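Local coordinates for apaG protein (Shewanella oneidensis, PDB 1TZA) that is of unknown function but belongs to the ApaG family, with an E-set-type beta sandwich of two antiparallel sheets, at residues A3-T14 against E108-L119. Sequence-based numbering, arbitrary orientation.
Sequences ALDNSIRVEVKT and EHFNAIIKPFRL
Phe110 and Phe117 both hold CG between the backbone N and the carbonyl carbon (chi1 62° and 59°), which lays the first ring against Leu4 CB and the second against Val12 CG2. Leu4 CB sits over one face of the Phe110 ring, 3.6 Å from its centroid, a CH-pi contact almost on the ring normal. Leu4 CD1 lies 3.6 Å from Phe110 CE1. Ile8 CD1 lies 3.4 Å from Phe110 CE2. Leu4 O, which lies 3.2 Å from Phe110 CE2, accepts hydrogen bonds from Ser7 N and Ser7 OG, so the turn at residues 4-7 is fastened beside the ring. With an alanine at Phe110, Leu4 and Ile8 would probably lose the surface they pack on, and a gap would open under this turn. Ile8 CG2 meets Ala112 CB, and Val10 packs more loosely on Ala112 and Ile114. Val12 CG2 stands over the face of Phe117, 3.9 Å from the centroid. Thr14 CG2 packs on Phe117 and on Leu119 CD2. One water joins Thr14 OG1 to Arg118 O. Strand 8-14 pairs with strand 28-38, and 109-119 with strand 93-104. No clear direct hydrogen bond crosses between the segments; mostly apolar side chains join them, as expected for facing sheets of a sandwich.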
loop_
_atom_site.group_PDB
_atom_site.type_symbol
_atom_site.label_atom_id
_atom_site.label_comp_id
_atom_site.label_asym_id
_atom_site.label_seq_id
_atom_site.Cartn_x
_atom_site.Cartn_y
_atom_site.Cartn_z
ATOM N N ALA A 3 -2.321 -23.214 25.338
ATOM C CA ALA A 3 -1.442 -22.730 26.442
ATOM C C ALA A 3 -1.129 -21.246 26.263
ATOM O O ALA A 3 -1.656 -20.400 26.987
ATOM C CB ALA A 3 -0.145 -23.542 26.471
ATOM N N LEU A 4 -0.271 -20.939 25.292
ATOM C CA LEU A 4 0.123 -19.562 25.002
ATOM C C LEU A 4 -0.861 -18.865 24.062
ATOM O O LEU A 4 -0.607 -17.751 23.599
ATOM C CB LEU A 4 1.514 -19.542 24.365
ATOM C CG LEU A 4 2.700 -20.007 25.211
ATOM C CD1 LEU A 4 3.910 -20.152 24.315
ATOM C CD2 LEU A 4 2.974 -19.012 26.333
ATOM N N ASP A 5 -1.984 -19.519 23.785
ATOM C CA ASP A 5 -2.988 -18.965 22.889
ATOM C C ASP A 5 -3.494 -17.588 23.311
ATOM O O ASP A 5 -3.932 -16.799 22.475
ATOM C CB ASP A 5 -4.157 -19.940 22.767
ATOM C CG ASP A 5 -3.714 -21.311 22.292
ATOM O OD1 ASP A 5 -3.011 -22.008 23.056
ATOM O OD2 ASP A 5 -4.055 -21.685 21.151
ATOM N N ASN A 6 -3.425 -17.294 24.604
ATOM C CA ASN A 6 -3.882 -16.001 25.102
ATOM C C ASN A 6 -2.761 -14.977 25.240
ATOM O O ASN A 6 -3.025 -13.786 25.383
ATOM C CB ASN A 6 -4.566 -16.152 26.469
ATOM C CG ASN A 6 -5.907 -16.849 26.381
ATOM O OD1 ASN A 6 -6.748 -16.497 25.550
ATOM N ND2 ASN A 6 -6.122 -17.836 27.252
ATOM N N SER A 7 -1.514 -15.438 25.199
ATOM C CA SER A 7 -0.368 -14.547 25.360
ATOM C C SER A 7 -0.266 -13.431 24.326
ATOM O O SER A 7 0.385 -12.418 24.576
ATOM C CB SER A 7 0.934 -15.352 25.356
ATOM O OG SER A 7 1.162 -15.951 24.095
ATOM N N ILE A 8 -0.911 -13.600 23.177
ATOM C CA ILE A 8 -0.834 -12.580 22.140
ATOM C C ILE A 8 -2.182 -12.006 21.703
ATOM O O ILE A 8 -3.123 -12.747 21.426
ATOM C CB ILE A 8 -0.109 -13.134 20.907
ATOM C CG1 ILE A 8 1.239 -13.711 21.327
ATOM C CG2 ILE A 8 0.107 -12.033 19.890
ATOM C CD1 ILE A 8 1.975 -14.404 20.210
ATOM N N ARG A 9 -2.260 -10.676 21.644
ATOM C CA ARG A 9 -3.476 -9.984 21.229
ATOM C C ARG A 9 -3.198 -9.203 19.948
ATOM O O ARG A 9 -2.175 -8.533 19.834
ATOM C CB ARG A 9 -3.950 -9.023 22.326
ATOM C CG ARG A 9 -5.168 -8.196 21.923
ATOM C CD ARG A 9 -5.661 -7.297 23.050
ATOM N NE ARG A 9 -4.612 -6.423 23.569
ATOM C CZ ARG A 9 -4.842 -5.296 24.237
ATOM N NH1 ARG A 9 -6.090 -4.902 24.468
ATOM N NH2 ARG A 9 -3.826 -4.560 24.680
ATOM N N VAL A 10 -4.113 -9.283 18.988
ATOM C CA VAL A 10 -3.942 -8.585 17.722
ATOM C C VAL A 10 -4.971 -7.463 17.513
ATOM O O VAL A 10 -6.176 -7.685 17.590
ATOM C CB VAL A 10 -4.008 -9.585 16.540
ATOM C CG1 VAL A 10 -3.698 -8.875 15.238
ATOM C CG2 VAL A 10 -3.025 -10.727 16.767
ATOM N N GLU A 11 -4.477 -6.256 17.257
ATOM C CA GLU A 11 -5.328 -5.090 17.026
ATOM C C GLU A 11 -5.055 -4.570 15.619
ATOM O O GLU A 11 -3.923 -4.605 15.143
ATOM C CB GLU A 11 -5.031 -4.011 18.068
ATOM C CG GLU A 11 -5.262 -4.487 19.504
ATOM C CD GLU A 11 -4.968 -3.420 20.552
ATOM O OE1 GLU A 11 -5.313 -3.634 21.736
ATOM O OE2 GLU A 11 -4.388 -2.372 20.200
ATOM N N VAL A 12 -6.085 -4.083 14.943
ATOM C CA VAL A 12 -5.888 -3.627 13.580
ATOM C C VAL A 12 -6.732 -2.440 13.152
ATOM O O VAL A 12 -7.903 -2.313 13.530
ATOM C CB VAL A 12 -6.164 -4.789 12.591
ATOM C CG1 VAL A 12 -7.538 -5.349 12.848
ATOM C CG2 VAL A 12 -6.066 -4.311 11.143
ATOM N N LYS A 13 -6.119 -1.565 12.363
ATOM C CA LYS A 13 -6.811 -0.418 11.801
ATOM C C LYS A 13 -6.524 -0.450 10.292
ATOM O O LYS A 13 -5.487 -0.970 9.858
ATOM C CB LYS A 13 -6.331 0.889 12.453
ATOM C CG LYS A 13 -4.823 1.050 12.584
ATOM C CD LYS A 13 -4.482 2.312 13.384
ATOM C CE LYS A 13 -2.971 2.469 13.609
ATOM N NZ LYS A 13 -2.656 3.643 14.486
ATOM N N THR A 14 -7.448 0.066 9.490
ATOM C CA THR A 14 -7.272 0.046 8.044
ATOM C C THR A 14 -7.528 1.394 7.406
ATOM O O THR A 14 -8.066 2.304 8.037
ATOM C CB THR A 14 -8.220 -0.955 7.386
ATOM O OG1 THR A 14 -9.568 -0.539 7.626
ATOM C CG2 THR A 14 -8.001 -2.345 7.943
ATOM N N GLU A 108 7.927 -23.737 21.765
ATOM C CA GLU A 108 6.565 -24.180 21.504
ATOM C C GLU A 108 5.861 -23.346 20.439
ATOM O O GLU A 108 5.962 -22.117 20.420
ATOM C CB GLU A 108 5.740 -24.178 22.795
ATOM C CG GLU A 108 4.322 -24.718 22.606
ATOM C CD GLU A 108 3.507 -24.735 23.888
ATOM O OE1 GLU A 108 3.471 -23.695 24.582
ATOM O OE2 GLU A 108 2.892 -25.782 24.195
ATOM N N HIS A 109 5.141 -24.038 19.562
ATOM C CA HIS A 109 4.401 -23.412 18.471
ATOM C C HIS A 109 2.919 -23.234 18.790
ATOM O O HIS A 109 2.266 -24.152 19.281
ATOM C CB HIS A 109 4.531 -24.262 17.209
ATOM C CG HIS A 109 5.925 -24.345 16.674
ATOM N ND1 HIS A 109 6.450 -23.406 15.814
ATOM C CD2 HIS A 109 6.905 -25.257 16.879
ATOM C CE1 HIS A 109 7.693 -23.735 15.511
ATOM N NE2 HIS A 109 7.993 -24.854 16.143
ATOM N N PHE A 110 2.391 -22.051 18.500
ATOM C CA PHE A 110 0.978 -21.776 18.732
ATOM C C PHE A 110 0.501 -20.717 17.746
ATOM O O PHE A 110 1.302 -20.150 17.005
ATOM C CB PHE A 110 0.735 -21.305 20.168
ATOM C CG PHE A 110 1.437 -20.031 20.518
ATOM C CD1 PHE A 110 2.820 -20.005 20.675
ATOM C CD2 PHE A 110 0.715 -18.855 20.711
ATOM C CE1 PHE A 110 3.478 -18.826 21.025
ATOM C CE2 PHE A 110 1.362 -17.666 21.062
ATOM C CZ PHE A 110 2.747 -17.653 21.219
ATOM N N ASN A 111 -0.800 -20.449 17.737
ATOM C CA ASN A 111 -1.341 -19.468 16.811
ATOM C C ASN A 111 -1.950 -18.244 17.469
ATOM O O ASN A 111 -2.589 -18.338 18.514
ATOM C CB ASN A 111 -2.394 -20.117 15.915
ATOM C CG ASN A 111 -1.839 -21.270 15.102
ATOM O OD1 ASN A 111 -0.875 -21.114 14.347
ATOM N ND2 ASN A 111 -2.446 -22.440 15.257
ATOM N N ALA A 112 -1.722 -17.094 16.845
ATOM C CA ALA A 112 -2.274 -15.828 17.304
ATOM C C ALA A 112 -3.411 -15.563 16.322
ATOM O O ALA A 112 -3.176 -15.411 15.123
ATOM C CB ALA A 112 -1.228 -14.719 17.218
ATOM N N ILE A 113 -4.641 -15.535 16.822
ATOM C CA ILE A 113 -5.797 -15.313 15.971
ATOM C C ILE A 113 -5.939 -13.858 15.566
ATOM O O ILE A 113 -5.691 -12.951 16.355
ATOM C CB ILE A 113 -7.101 -15.747 16.670
ATOM C CG1 ILE A 113 -6.979 -17.197 17.130
ATOM C CG2 ILE A 113 -8.287 -15.609 15.711
ATOM C CD1 ILE A 113 -8.110 -17.648 18.026
ATOM N N ILE A 114 -6.335 -13.656 14.316
ATOM C CA ILE A 114 -6.557 -12.327 13.779
ATOM C C ILE A 114 -8.051 -12.249 13.469
ATOM O O ILE A 114 -8.507 -12.764 12.451
ATOM C CB ILE A 114 -5.745 -12.098 12.485
ATOM C CG1 ILE A 114 -4.261 -12.389 12.740
ATOM C CG2 ILE A 114 -5.917 -10.661 12.024
ATOM C CD1 ILE A 114 -3.458 -12.660 11.478
ATOM N N LYS A 115 -8.805 -11.616 14.363
ATOM C CA LYS A 115 -10.248 -11.475 14.205
ATOM C C LYS A 115 -10.595 -10.809 12.888
ATOM O O LYS A 115 -9.818 -10.014 12.356
ATOM C CB LYS A 115 -10.836 -10.641 15.350
ATOM C CG LYS A 115 -10.553 -11.191 16.733
ATOM C CD LYS A 115 -11.149 -12.580 16.921
ATOM C CE LYS A 115 -10.884 -13.103 18.336
ATOM N NZ LYS A 115 -11.322 -14.520 18.527
ATOM N N PRO A 116 -11.775 -11.128 12.340
ATOM C CA PRO A 116 -12.156 -10.504 11.073
ATOM C C PRO A 116 -12.325 -8.988 11.203
ATOM O O PRO A 116 -12.892 -8.493 12.177
ATOM C CB PRO A 116 -13.461 -11.223 10.712
ATOM C CG PRO A 116 -14.005 -11.672 12.046
ATOM C CD PRO A 116 -12.762 -12.143 12.753
ATOM N N PHE A 117 -11.801 -8.258 10.227
ATOM C CA PHE A 117 -11.913 -6.808 10.194
ATOM C C PHE A 117 -12.266 -6.417 8.758
ATOM O O PHE A 117 -11.931 -7.125 7.808
ATOM C CB PHE A 117 -10.602 -6.135 10.660
ATOM C CG PHE A 117 -9.390 -6.504 9.846
ATOM C CD1 PHE A 117 -9.088 -5.825 8.662
ATOM C CD2 PHE A 117 -8.539 -7.520 10.270
ATOM C CE1 PHE A 117 -7.946 -6.155 7.907
ATOM C CE2 PHE A 117 -7.397 -7.861 9.524
ATOM C CZ PHE A 117 -7.103 -7.172 8.339
ATOM N N ARG A 118 -12.948 -5.290 8.616
ATOM C CA ARG A 118 -13.405 -4.809 7.325
ATOM C C ARG A 118 -12.441 -3.933 6.561
ATOM O O ARG A 118 -11.478 -3.395 7.110
ATOM C CB ARG A 118 -14.703 -4.027 7.512
ATOM C CG ARG A 118 -14.647 -3.072 8.704
ATOM C CD ARG A 118 -14.508 -1.605 8.318
ATOM N NE ARG A 118 -15.766 -1.050 7.835
ATOM C CZ ARG A 118 -16.126 0.220 7.985
ATOM N NH1 ARG A 118 -15.323 1.070 8.610
ATOM N NH2 ARG A 118 -17.294 0.642 7.513
ATOM N N LEU A 119 -12.726 -3.812 5.271
ATOM C CA LEU A 119 -11.981 -2.964 4.363
ATOM C C LEU A 119 -13.129 -2.259 3.656
ATOM O O LEU A 119 -13.985 -2.909 3.073
ATOM C CB LEU A 119 -11.160 -3.803 3.378
ATOM C CG LEU A 119 -9.982 -4.593 3.968
ATOM C CD1 LEU A 119 -9.285 -5.411 2.885
ATOM C CD2 LEU A 119 -9.005 -3.630 4.606
HETATM O O HOH W 1 -11.018 -2.170 9.836
#